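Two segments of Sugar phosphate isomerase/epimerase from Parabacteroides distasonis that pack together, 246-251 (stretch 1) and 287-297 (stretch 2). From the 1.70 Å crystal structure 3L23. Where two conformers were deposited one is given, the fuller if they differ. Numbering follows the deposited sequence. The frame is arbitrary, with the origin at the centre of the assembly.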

# COMPACT_ATOMS: atom_id res chain seq x y z
N ARG A 246 2.99 12.31 10.01
CA ARG A 246 4.42 12.23 10.28
C ARG A 246 4.70 11.13 11.30
O ARG A 246 5.64 10.32 11.14
CB ARG A 246 4.92 13.57 10.77
CG ARG A 246 6.35 13.64 11.28
CD ARG A 246 7.38 13.10 10.34
NE ARG A 246 7.40 13.75 9.03
CZ ARG A 246 8.09 14.83 8.69
NH1 ARG A 246 8.82 15.51 9.56
NH2 ARG A 246 8.03 15.25 7.43
N ALA A 247 3.88 11.13 12.36
CA ALA A 247 3.94 10.11 13.42
C ALA A 247 2.53 9.88 13.95
O ALA A 247 1.67 9.52 13.18
CB ALA A 247 4.91 10.52 14.52
N VAL A 248 2.27 10.08 15.24
CA VAL A 248 0.91 9.88 15.72
C VAL A 248 -0.05 10.88 15.05
O VAL A 248 0.25 12.09 14.95
CB VAL A 248 0.83 9.98 17.26
CG1 VAL A 248 -0.62 9.97 17.71
CG2 VAL A 248 1.68 8.84 17.86
N PHE A 249 -1.21 10.37 14.63
CA PHE A 249 -2.21 11.18 13.95
C PHE A 249 -2.54 12.45 14.73
O PHE A 249 -2.77 12.42 15.96
CB PHE A 249 -3.51 10.43 13.72
CG PHE A 249 -3.42 9.22 12.85
CD1 PHE A 249 -2.32 8.95 12.03
CD2 PHE A 249 -4.46 8.36 12.83
CE1 PHE A 249 -2.30 7.83 11.23
CE2 PHE A 249 -4.48 7.25 12.02
CZ PHE A 249 -3.43 7.00 11.20
N GLY A 250 -2.55 13.57 14.01
CA GLY A 250 -2.93 14.84 14.59
C GLY A 250 -1.90 15.61 15.36
O GLY A 250 -2.18 16.68 15.84
N GLN A 251 -0.69 15.10 15.48
CA GLN A 251 0.35 15.78 16.29
C GLN A 251 1.31 16.64 15.48
O GLN A 251 2.15 17.31 16.07
CB GLN A 251 1.10 14.73 17.11
CG GLN A 251 0.13 14.07 18.12
CD GLN A 251 0.80 13.24 19.19
OE1 GLN A 251 2.03 13.07 19.22
NE2 GLN A 251 -0.03 12.68 20.08
N ALA A 287 2.87 1.43 21.00
CA ALA A 287 2.38 2.61 21.72
C ALA A 287 1.82 3.63 20.72
O ALA A 287 0.72 4.15 20.89
CB ALA A 287 3.48 3.20 22.64
N GLY A 288 2.57 3.92 19.66
CA GLY A 288 2.11 4.88 18.67
C GLY A 288 0.90 4.39 17.90
O GLY A 288 0.00 5.17 17.59
N VAL A 289 0.87 3.11 17.54
CA VAL A 289 -0.28 2.51 16.86
C VAL A 289 -1.58 2.60 17.71
O VAL A 289 -2.67 2.87 17.18
CB VAL A 289 0.04 1.06 16.40
CG1 VAL A 289 -1.23 0.29 15.99
CG2 VAL A 289 1.05 1.11 15.22
N LYS A 290 -1.45 2.41 19.00
CA LYS A 290 -2.58 2.63 19.91
C LYS A 290 -3.12 4.05 19.82
O LYS A 290 -4.33 4.26 19.67
CB LYS A 290 -2.14 2.34 21.34
CG LYS A 290 -3.18 2.62 22.46
CD LYS A 290 -4.37 1.67 22.37
CE LYS A 290 -5.20 1.56 23.69
NZ LYS A 290 -5.75 2.92 24.14
N ASP A 291 -2.21 5.01 19.87
CA ASP A 291 -2.58 6.41 19.84
C ASP A 291 -3.28 6.77 18.51
O ASP A 291 -4.23 7.57 18.49
CB ASP A 291 -1.36 7.30 20.05
CG ASP A 291 -0.85 7.32 21.48
OD1 ASP A 291 -1.53 6.81 22.42
OD2 ASP A 291 0.22 7.91 21.70
N CYS A 292 -2.81 6.18 17.41
CA CYS A 292 -3.48 6.36 16.11
C CYS A 292 -4.93 5.82 16.11
O CYS A 292 -5.84 6.46 15.60
CB CYS A 292 -2.68 5.73 14.98
SG CYS A 292 -1.10 6.59 14.65
N ALA A 293 -5.15 4.63 16.68
CA ALA A 293 -6.48 4.07 16.79
C ALA A 293 -7.35 4.97 17.63
O ALA A 293 -8.49 5.24 17.27
CB ALA A 293 -6.43 2.64 17.44
N ASP A 294 -6.81 5.46 18.75
CA ASP A 294 -7.57 6.28 19.68
C ASP A 294 -7.99 7.58 19.00
O ASP A 294 -9.10 8.04 19.20
CB ASP A 294 -6.77 6.58 20.95
CG ASP A 294 -6.60 5.36 21.86
OD1 ASP A 294 -7.37 4.40 21.70
OD2 ASP A 294 -5.70 5.39 22.77
N TYR A 295 -7.13 8.15 18.17
CA TYR A 295 -7.48 9.34 17.41
C TYR A 295 -8.70 9.07 16.55
O TYR A 295 -9.65 9.85 16.55
CB TYR A 295 -6.28 9.78 16.56
CG TYR A 295 -6.57 10.94 15.65
CD1 TYR A 295 -7.12 10.74 14.39
CD2 TYR A 295 -6.27 12.23 16.03
CE1 TYR A 295 -7.42 11.79 13.57
CE2 TYR A 295 -6.52 13.30 15.17
CZ TYR A 295 -7.09 13.06 13.93
OH TYR A 295 -7.38 14.09 13.05
N LEU A 296 -8.70 7.96 15.82
CA LEU A 296 -9.81 7.65 14.92
C LEU A 296 -11.10 7.34 15.69
O LEU A 296 -12.19 7.73 15.29
CB LEU A 296 -9.45 6.48 13.99
CG LEU A 296 -8.29 6.68 13.02
CD1 LEU A 296 -8.01 5.38 12.28
CD2 LEU A 296 -8.54 7.84 12.04
N ILE A 297 -10.95 6.60 16.77
CA ILE A 297 -12.10 6.27 17.62
C ILE A 297 -12.83 7.53 18.15
O ILE A 297 -14.07 7.59 18.13
CB ILE A 297 -11.66 5.31 18.75
CG1 ILE A 297 -11.35 3.93 18.15
CG2 ILE A 297 -12.77 5.20 19.81
CD1 ILE A 297 -10.56 2.96 19.06
O HOH W 1 0.31 10.73 21.88

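A loop with a type II turn from Val 248 to Gln 251 packs against one side of the helical segment 287-297, and the two bury 373 Å² between them, both sides summed. No direct hydrogen bond crosses; the contact is made chiefly by apolar and aromatic packing. Phe 249 covers the most surface. Its CA-to-CB bond points toward the helix, and chi1 in the m well lays the ring beside Cys 292, where the CA atoms come nearest (Phe 249 CA to Cys 292 CA, 5.4 Å). Cys 292 SG stands over one face of the Phe 249 ring, 3.8 Å from its centroid and 14° off the normal, and Cys 292 CB lies 3.9 Å from the same centroid. A small, polarizable thiol suits this buried site against an aromatic face. The ring edge meets Leu 296, with Phe 249 CE2 4.0 Å from Leu 296 CG, and also turns toward the face of Tyr 295 in an offset edge-to-face pair, planes at 82° and centroids 5.9 Å apart. Tyr 295 receives Phe 249 CB over its face, 3.8 Å from the ring centroid. Next in the turn, Gly 250 has a phi of 82°, which favours glycine, and its CA lies 3.9 Å from Tyr 295 CE2; an ideal CB would clash with that atom at 2.8 Å. Val 248, buried, extends the apolar contact toward the start of the helical stretch: its CG1 is 3.6 Å from Asp 291 CB and its CG2 is 4.0 Å from Gly 288 O. Asp 291 thus offers a methylene to the valine, while its carboxylate joins a water bridge at the more exposed margin: water 1 donates to Asp 291 OD2 (2.8 Å) and accepts from Gln 251 NE2 (2.7 Å).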